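Local coordinates for SusD superfamily protein (Bacteroides vulgatus ATCC 8482, PDB 3JQ0) that probably binds glycans or other nutrients at the outer membrane, with a ligand not yet established, at residues M187-G190 with E191-W195; G202-S205 with D206-I209; Y362-A365 with D366-Q370; K447-Y450 with D451-L455. All blocks are in the same frame, centred on the assembly; numbering follows the deposited sequence.

The four contacts are local turns of four helices, and the other three all touch interaction 1. Glu191 of that contact reaches interaction 3 twice: its OE1 lies 2.8 Å from Tyr362 OH and its OE2 2.9 Å from Gln370 NE2, both probable hydrogen bonds. Interaction 2 follows on the next helix, its centre about 10 Å from that of interaction 1, with Ile209 CG2 packed 3.6 Å from Tyr193 CD2. In interaction 4, Leu454 packs on Leu194 and Trp195, and Arg453 on Trp195. Interactions 3 and 4 meet in a long, weak ion pair, Asp366 OD2 to Lys447 NZ at 3.8 Å. Interactions 2 and 3 do not touch, their nearest atoms being about 7 Å apart.

Interaction 1: M187-G190 with E191-W195; sequences MLKG and EAYLW
Lys189 and Tyr193, one helical turn apart, make the main side-chain contact in this part of helix 182-199. The lysine methylenes pass obliquely by the CD1-CE1 side of the ring, with Lys189 CG 3.8 Å from Tyr193 CD1 and Lys189 CE 4.1 Å from Tyr193 CE1. The ring edge also meets the backbone: Lys189 O lies near the ring plane, 3.2 Å from Tyr193 CD1. That oxygen is at the same time the acceptor for Tyr193 N at 2.9 Å, so it serves both the amide and the ring edge. The lysine chain reaches past the ring because CG is anti to the backbone N (chi1 -176°) and the chain beyond is fully extended, which carries NZ on to a salt bridge with Glu164. Glu191 CG rests 3.4 Å from Met187 O, and its carboxylate leaves the turn to bond Tyr362 and Gln370. Around these side chains run regular alpha-helical i to i+4 bonds, from Ala192 N to Leu188 O at 2.8 Å and from Leu194 N to Gly190 O at 2.9 Å. Leu194 CG lies 3.4 Å from the same Gly190 O, covering that carbonyl with hydrocarbon. The helix is packed on several flanks, as expected in the largely helical SusD fold, whose TPR-like helices form its framework. Lys189 and Tyr193 pack on Ile209 of helix 204-217, Leu188 on Ala112 and Phe116 of helix 97-122, and Ala192 on Ile160 of helix 149-167, while selenomethionine Met187 and Leu194 lie against helix 364-377.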
# COMPACT_ATOMS: atom_id res chain seq x y z
N MSE A 187 -13.17 -3.97 3.24
CA MSE A 187 -11.85 -4.28 2.69
C MSE A 187 -10.95 -4.85 3.77
O MSE A 187 -10.29 -5.88 3.58
CB MSE A 187 -11.20 -3.01 2.11
CG MSE A 187 -11.65 -2.61 0.72
SE MSE A 187 -11.30 -3.93 -0.66
CE MSE A 187 -9.42 -4.01 -0.57
N LEU A 188 -10.87 -4.19 4.91
CA LEU A 188 -10.02 -4.63 6.01
C LEU A 188 -10.48 -6.00 6.50
O LEU A 188 -9.67 -6.88 6.79
CB LEU A 188 -10.08 -3.61 7.13
CG LEU A 188 -9.38 -4.03 8.42
CD1 LEU A 188 -7.89 -4.27 8.22
CD2 LEU A 188 -9.64 -2.98 9.51
N LYS A 189 -11.79 -6.20 6.58
CA LYS A 189 -12.34 -7.51 6.98
C LYS A 189 -11.86 -8.61 6.03
O LYS A 189 -11.44 -9.69 6.45
CB LYS A 189 -13.85 -7.42 7.02
CG LYS A 189 -14.52 -8.70 7.53
CD LYS A 189 -16.01 -8.57 7.66
CE LYS A 189 -16.66 -9.78 8.29
NZ LYS A 189 -18.16 -9.64 8.32
N GLY A 190 -11.94 -8.35 4.73
CA GLY A 190 -11.47 -9.32 3.77
C GLY A 190 -9.98 -9.63 3.98
O GLY A 190 -9.57 -10.81 3.98
N GLU A 191 -9.17 -8.58 4.20
CA GLU A 191 -7.77 -8.82 4.41
C GLU A 191 -7.52 -9.63 5.67
O GLU A 191 -6.67 -10.54 5.70
CB GLU A 191 -6.98 -7.50 4.52
CG GLU A 191 -7.03 -6.65 3.27
CD GLU A 191 -5.99 -5.56 3.31
OE1 GLU A 191 -5.92 -4.76 4.26
OE2 GLU A 191 -5.15 -5.57 2.38
N ALA A 192 -8.21 -9.29 6.74
CA ALA A 192 -7.99 -9.93 8.03
C ALA A 192 -8.40 -11.40 8.00
O ALA A 192 -7.68 -12.27 8.54
CB ALA A 192 -8.78 -9.21 9.14
N TYR A 193 -9.53 -11.73 7.34
CA TYR A 193 -9.95 -13.11 7.27
C TYR A 193 -9.12 -13.90 6.26
O TYR A 193 -8.93 -15.11 6.45
CB TYR A 193 -11.47 -13.22 7.07
CG TYR A 193 -12.23 -12.95 8.32
CD1 TYR A 193 -12.56 -11.67 8.74
CD2 TYR A 193 -12.68 -14.01 9.12
CE1 TYR A 193 -13.26 -11.46 9.91
CE2 TYR A 193 -13.39 -13.80 10.28
CZ TYR A 193 -13.68 -12.51 10.68
OH TYR A 193 -14.39 -12.27 11.85
N LEU A 194 -8.59 -13.28 5.19
CA LEU A 194 -7.59 -13.99 4.40
C LEU A 194 -6.37 -14.35 5.25
O LEU A 194 -5.87 -15.49 5.18
CB LEU A 194 -7.12 -13.14 3.20
CG LEU A 194 -8.01 -13.06 1.98
CD1 LEU A 194 -7.36 -12.15 0.93
CD2 LEU A 194 -8.28 -14.44 1.39
N TRP A 195 -5.91 -13.41 6.07
CA TRP A 195 -4.74 -13.61 6.87
C TRP A 195 -4.99 -14.72 7.91
O TRP A 195 -4.21 -15.67 8.06
CB TRP A 195 -4.32 -12.33 7.60
CG TRP A 195 -3.04 -12.46 8.33
CD1 TRP A 195 -2.87 -12.92 9.60
CD2 TRP A 195 -1.73 -12.19 7.83
NE1 TRP A 195 -1.54 -12.96 9.92
CE2 TRP A 195 -0.82 -12.49 8.85
CE3 TRP A 195 -1.24 -11.69 6.61
CZ2 TRP A 195 0.56 -12.34 8.71
CZ3 TRP A 195 0.12 -11.56 6.47
CH2 TRP A 195 1.00 -11.85 7.52

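Interaction 2: G202-S205 with D206-I209; sequences GGNS and DYTI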
# COMPACT_ATOMS: atom_id res chain seq x y z
N GLY A 202 -7.10 -20.85 9.70
CA GLY A 202 -8.56 -20.69 9.63
C GLY A 202 -9.18 -21.49 8.50
O GLY A 202 -10.29 -22.01 8.63
N GLY A 203 -8.50 -21.62 7.40
CA GLY A 203 -8.99 -22.38 6.26
C GLY A 203 -10.25 -21.81 5.63
O GLY A 203 -10.49 -20.60 5.63
N ASN A 204 -11.01 -22.72 5.02
CA ASN A 204 -12.02 -22.34 4.08
C ASN A 204 -13.12 -21.47 4.68
O ASN A 204 -13.62 -20.57 4.00
CB ASN A 204 -12.60 -23.57 3.39
CG ASN A 204 -11.60 -24.27 2.54
OD1 ASN A 204 -10.67 -23.67 2.01
ND2 ASN A 204 -11.74 -25.55 2.43
N SER A 205 -13.49 -21.70 5.94
CA SER A 205 -14.53 -20.88 6.50
C SER A 205 -14.11 -19.39 6.61
O SER A 205 -14.93 -18.49 6.41
CB SER A 205 -14.98 -21.44 7.83
OG SER A 205 -13.97 -21.49 8.76
N ASP A 206 -12.86 -19.15 6.91
CA ASP A 206 -12.32 -17.78 6.91
C ASP A 206 -12.22 -17.22 5.49
O ASP A 206 -12.52 -16.05 5.27
CB ASP A 206 -10.97 -17.71 7.59
CG ASP A 206 -11.05 -17.68 9.11
OD1 ASP A 206 -12.17 -17.55 9.66
OD2 ASP A 206 -9.97 -17.75 9.72
N TYR A 207 -11.81 -18.04 4.50
CA TYR A 207 -11.78 -17.57 3.10
C TYR A 207 -13.17 -17.20 2.62
O TYR A 207 -13.33 -16.22 1.87
CB TYR A 207 -11.17 -18.65 2.21
CG TYR A 207 -9.74 -19.04 2.54
CD1 TYR A 207 -8.82 -18.15 3.10
CD2 TYR A 207 -9.31 -20.33 2.29
CE1 TYR A 207 -7.52 -18.53 3.32
CE2 TYR A 207 -8.01 -20.75 2.54
CZ TYR A 207 -7.13 -19.82 3.05
OH TYR A 207 -5.80 -20.14 3.29
N THR A 208 -14.19 -17.94 3.04
CA THR A 208 -15.57 -17.60 2.69
C THR A 208 -15.99 -16.26 3.27
O THR A 208 -16.57 -15.41 2.60
CB THR A 208 -16.54 -18.73 3.11
OG1 THR A 208 -16.21 -19.90 2.38
CG2 THR A 208 -17.98 -18.34 2.93
N ILE A 209 -15.67 -16.02 4.55
CA ILE A 209 -15.93 -14.71 5.16
C ILE A 209 -15.23 -13.60 4.38
O ILE A 209 -15.79 -12.55 4.12
CB ILE A 209 -15.58 -14.71 6.67
CG1 ILE A 209 -16.52 -15.69 7.41
CG2 ILE A 209 -15.66 -13.32 7.25
CD1 ILE A 209 -16.03 -16.05 8.78
O HOH W 1 -14.11 -19.29 10.37
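Tyr207 CG stands anti to its carbonyl carbon (chi1 -61°), which puts a face of the phenol ring against the Gly203 carbonyl, and a similar torsion in Asp206 (chi1 -80°) brings its carboxylate up to Gly202. Gly203 is the N-cap residue of helix 204-217, and its carbonyl oxygen sits over the tyrosine ring, 3.5 Å from Tyr207 CG and offset toward the rim. The same oxygen accepts the backbone N-H of Tyr207 at 3.1 Å and a weak bond from Asp206 N. Asn204 OD1 approaches the ring at its edge, 3.6 Å from Tyr207 CD2, with amide and ring planes 50° apart. Asp206 OD2 lies 3.3 Å from Gly202 CA, a contact that the absence of a side chain on Gly202 allows. At the other oxygen, one water donates to Asp206 OD1 at 2.7 Å and also bonds Ser205 OG. The carboxylate is thus held through both oxygens, since OD2 bonds Ser196 OG of the preceding helix and forms a weak, long ion pair with Lys157. The bond to Ser196 ties the turn to helix 182-199, and the negative charge, in the first turn, would probably be stabilised by the helix dipole.

Interaction 3: Y362-A365 with D366-Q370; sequences YRYA and DCLLQ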
# COMPACT_ATOMS: atom_id res chain seq x y z
N TYR A 362 -7.07 1.89 -0.06
CA TYR A 362 -7.89 0.85 -0.69
C TYR A 362 -8.51 1.37 -1.97
O TYR A 362 -9.28 2.35 -1.92
CB TYR A 362 -8.99 0.34 0.23
CG TYR A 362 -8.54 -0.39 1.48
CD1 TYR A 362 -7.59 -1.42 1.40
CD2 TYR A 362 -9.07 -0.09 2.70
CE1 TYR A 362 -7.25 -2.15 2.52
CE2 TYR A 362 -8.72 -0.82 3.84
CZ TYR A 362 -7.79 -1.86 3.74
OH TYR A 362 -7.49 -2.57 4.89
N ARG A 363 -8.20 0.69 -3.08
CA ARG A 363 -8.73 0.96 -4.41
C ARG A 363 -9.60 -0.16 -4.89
O ARG A 363 -9.38 -1.32 -4.49
CB ARG A 363 -7.48 1.08 -5.47
CG ARG A 363 -6.67 2.28 -5.32
CD ARG A 363 -5.92 2.61 -6.48
NE ARG A 363 -4.73 1.83 -6.78
CZ ARG A 363 -4.58 1.06 -7.84
NH1 ARG A 363 -5.57 0.70 -8.64
NH2 ARG A 363 -3.36 0.62 -8.11
N TYR A 364 -10.50 0.11 -5.83
CA TYR A 364 -11.35 -0.95 -6.33
C TYR A 364 -10.55 -2.10 -7.00
O TYR A 364 -10.95 -3.25 -6.87
CB TYR A 364 -12.44 -0.42 -7.25
CG TYR A 364 -13.49 -1.43 -7.57
CD1 TYR A 364 -14.34 -1.89 -6.59
CD2 TYR A 364 -13.67 -1.95 -8.84
CE1 TYR A 364 -15.31 -2.83 -6.87
CE2 TYR A 364 -14.65 -2.88 -9.13
CZ TYR A 364 -15.47 -3.32 -8.14
OH TYR A 364 -16.45 -4.25 -8.36
N ALA A 365 -9.43 -1.82 -7.68
CA ALA A 365 -8.65 -2.93 -8.24
C ALA A 365 -8.19 -3.87 -7.12
O ALA A 365 -7.98 -5.06 -7.36
CB ALA A 365 -7.46 -2.44 -9.05
N ASP A 366 -7.91 -3.31 -5.93
CA ASP A 366 -7.48 -4.11 -4.76
C ASP A 366 -8.63 -5.02 -4.34
O ASP A 366 -8.42 -6.21 -4.12
CB ASP A 366 -7.04 -3.11 -3.66
CG ASP A 366 -6.29 -3.70 -2.50
OD1 ASP A 366 -5.95 -4.91 -2.53
OD2 ASP A 366 -6.01 -2.91 -1.58
N CYS A 367 -9.85 -4.48 -4.26
CA CYS A 367 -11.03 -5.31 -3.99
C CYS A 367 -11.05 -6.49 -4.98
O CYS A 367 -11.20 -7.63 -4.59
CB CYS A 367 -12.28 -4.43 -4.11
SG CYS A 367 -13.83 -5.35 -4.02
N LEU A 368 -10.98 -6.20 -6.26
CA LEU A 368 -11.09 -7.26 -7.26
C LEU A 368 -10.00 -8.32 -7.11
O LEU A 368 -10.29 -9.52 -7.22
CB LEU A 368 -11.09 -6.68 -8.69
CG LEU A 368 -12.29 -5.82 -9.06
CD1 LEU A 368 -12.13 -5.36 -10.54
CD2 LEU A 368 -13.62 -6.54 -8.82
N LEU A 369 -8.76 -7.90 -6.92
CA LEU A 369 -7.67 -8.86 -6.87
C LEU A 369 -7.68 -9.67 -5.57
O LEU A 369 -7.25 -10.83 -5.57
CB LEU A 369 -6.33 -8.19 -7.16
CG LEU A 369 -6.24 -7.68 -8.62
CD1 LEU A 369 -4.93 -6.89 -8.78
CD2 LEU A 369 -6.34 -8.82 -9.67
N GLN A 370 -8.08 -9.06 -4.46
CA GLN A 370 -8.20 -9.84 -3.21
C GLN A 370 -9.43 -10.75 -3.25
O GLN A 370 -9.36 -11.87 -2.71
CB GLN A 370 -8.21 -8.94 -1.98
CG GLN A 370 -6.95 -8.09 -1.88
CD GLN A 370 -6.50 -7.81 -0.47
OE1 GLN A 370 -6.47 -8.75 0.37
NE2 GLN A 370 -6.15 -6.56 -0.19
O HOH W 2 -5.66 -0.48 -2.92
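A strand-to-helix junction is built here: strand 359-363 ends at Arg363, the N-cap residue, and helix 364-377 begins at once. Arg363 O receives Cys367 N at 3.2 Å and, weakly, Asp366 N. In the first turn Tyr364, its CG anti to the backbone N (chi1 -169°), lays its ring alongside Leu368 and Cys367. Leu368 CG sits off-centre against the ring, 4.2 Å from the Tyr364 centroid in a CH-pi contact, and Leu368 CD2 reaches Tyr364 OH at 3.7 Å. From another direction Cys367 SG makes an oblique sulfur-aromatic contact, 4.1 Å from Tyr364 CE1. With a serine here, the leucine branches and the cysteine sulfur would probably lose their shared aromatic surface, opening a gap beside the helix start. Asp366 OD2 meets the edge of the Tyr362 ring in its plane, and a water that accepts from Arg363 N also lies 2.8 Å from Asp366 OD2. Gln370 NE2 reaches Asp366 OD1 at 2.9 Å, coming from above the carboxylate plane, and Arg438 forms a salt bridge with that same oxygen. This salt bridge probably offsets the charge of the buried carboxylate, which is likely to stay ionised.

Interaction 4: K447-Y450 with D451-L455; sequences KRWY and DIRLL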
# COMPACT_ATOMS: atom_id res chain seq x y z
N LYS A 447 2.01 -2.80 -0.95
CA LYS A 447 1.33 -4.10 -0.99
C LYS A 447 2.23 -5.34 -1.11
O LYS A 447 1.88 -6.37 -0.54
CB LYS A 447 0.33 -4.16 -2.14
CG LYS A 447 -0.63 -2.97 -2.19
CD LYS A 447 -1.42 -2.73 -0.90
CE LYS A 447 -2.40 -1.59 -1.04
NZ LYS A 447 -3.14 -1.26 0.22
N ARG A 448 3.35 -5.27 -1.84
CA ARG A 448 4.05 -6.46 -2.26
C ARG A 448 4.56 -7.33 -1.13
O ARG A 448 4.49 -8.57 -1.25
CB ARG A 448 5.20 -6.05 -3.21
CG ARG A 448 6.10 -7.17 -3.68
CD ARG A 448 5.43 -8.20 -4.57
NE ARG A 448 6.45 -9.03 -5.19
CZ ARG A 448 6.18 -10.00 -6.06
NH1 ARG A 448 4.94 -10.35 -6.34
NH2 ARG A 448 7.18 -10.62 -6.67
N TRP A 449 5.15 -6.74 -0.09
CA TRP A 449 5.60 -7.52 1.04
C TRP A 449 4.46 -8.20 1.78
O TRP A 449 4.52 -9.39 2.10
CB TRP A 449 6.47 -6.66 1.95
CG TRP A 449 6.81 -7.31 3.28
CD1 TRP A 449 6.25 -7.01 4.48
CD2 TRP A 449 7.80 -8.33 3.53
NE1 TRP A 449 6.82 -7.75 5.48
CE2 TRP A 449 7.78 -8.57 4.94
CE3 TRP A 449 8.69 -9.03 2.75
CZ2 TRP A 449 8.60 -9.50 5.53
CZ3 TRP A 449 9.52 -9.94 3.33
CH2 TRP A 449 9.47 -10.16 4.73
N TYR A 450 3.38 -7.48 2.00
CA TYR A 450 2.22 -8.08 2.65
C TYR A 450 1.63 -9.19 1.77
O TYR A 450 1.13 -10.18 2.31
CB TYR A 450 1.20 -7.01 2.99
CG TYR A 450 1.50 -6.14 4.17
CD1 TYR A 450 2.15 -6.61 5.29
CD2 TYR A 450 1.02 -4.84 4.25
CE1 TYR A 450 2.31 -5.85 6.43
CE2 TYR A 450 1.19 -4.08 5.38
CZ TYR A 450 1.77 -4.58 6.50
OH TYR A 450 1.88 -3.87 7.68
N ASP A 451 1.65 -9.04 0.44
CA ASP A 451 1.14 -10.10 -0.45
C ASP A 451 1.88 -11.40 -0.25
O ASP A 451 1.29 -12.48 -0.12
CB ASP A 451 1.31 -9.69 -1.93
CG ASP A 451 0.45 -8.54 -2.42
OD1 ASP A 451 -0.54 -8.20 -1.77
OD2 ASP A 451 0.80 -8.04 -3.54
N ILE A 452 3.21 -11.35 -0.28
CA ILE A 452 4.00 -12.56 -0.19
C ILE A 452 3.95 -13.14 1.22
O ILE A 452 3.90 -14.35 1.42
CB ILE A 452 5.41 -12.39 -0.79
CG1 ILE A 452 6.30 -11.44 0.01
CG2 ILE A 452 5.29 -11.99 -2.26
CD1 ILE A 452 7.68 -11.21 -0.60
N ARG A 453 3.94 -12.26 2.23
CA ARG A 453 3.78 -12.70 3.61
C ARG A 453 2.46 -13.45 3.81
O ARG A 453 2.43 -14.49 4.49
CB ARG A 453 3.83 -11.51 4.55
CG ARG A 453 5.25 -11.02 4.84
CD ARG A 453 5.88 -11.80 5.97
NE ARG A 453 5.31 -11.40 7.27
CZ ARG A 453 4.75 -12.18 8.17
NH1 ARG A 453 4.60 -13.49 7.96
NH2 ARG A 453 4.32 -11.64 9.30
N LEU A 454 1.37 -12.95 3.24
CA LEU A 454 0.07 -13.63 3.35
C LEU A 454 0.17 -15.07 2.87
O LEU A 454 -0.27 -16.00 3.56
CB LEU A 454 -0.98 -12.90 2.58
CG LEU A 454 -2.30 -13.63 2.41
CD1 LEU A 454 -3.05 -13.88 3.76
CD2 LEU A 454 -3.19 -12.83 1.47
N LEU A 455 0.76 -15.27 1.70
CA LEU A 455 0.80 -16.60 1.12
C LEU A 455 1.79 -17.54 1.74
O LEU A 455 1.63 -18.77 1.63
CB LEU A 455 0.94 -16.54 -0.41
CG LEU A 455 -0.31 -16.00 -1.13
CD1 LEU A 455 -0.08 -15.96 -2.67
CD2 LEU A 455 -1.59 -16.76 -0.79
O HOH W 3 2.41 -9.23 -5.42
O HOH W 4 6.24 -8.82 8.25
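Trp449 and Arg453 pack one turn apart near the start of helix 448-455, a short helix of the SusD fold, in an i to i+4 CH-pi contact. The arginine can be followed outward. Its CB touches the backbone, 3.3 Å from Trp449 O, whose carbonyl also accepts Arg453 N. CG comes next and lies over the indole face, 3.8 Å from the centroid of the Trp449 five-membered ring and 21° off its normal. The bend at chi2 (-85°) sets CD by the rim, 3.6 Å from Trp449 CZ2, and a second at chi3 takes NE out past the CE2-CZ2 edge, where NE and Trp449 NE1 both donate to one water. At the tip NH2 bonds the carbonyl oxygen of Arg120. The guanidinium plane is turned 56° from the indole, and it is CG and CD that lie against the ring. Ile452 CD1 approaches the same indole obliquely, 4.1 Å from Trp449 CE3. Putting a leucine in place of the tryptophan would probably leave the arginine methylenes without their flat support and the water without one of its donors. Asp451 OD1 forms a salt bridge with Arg438. Near its second oxygen, a water 2.7 Å from Asp451 OD2 accepts from Arg448 NH1 at 2.9 Å.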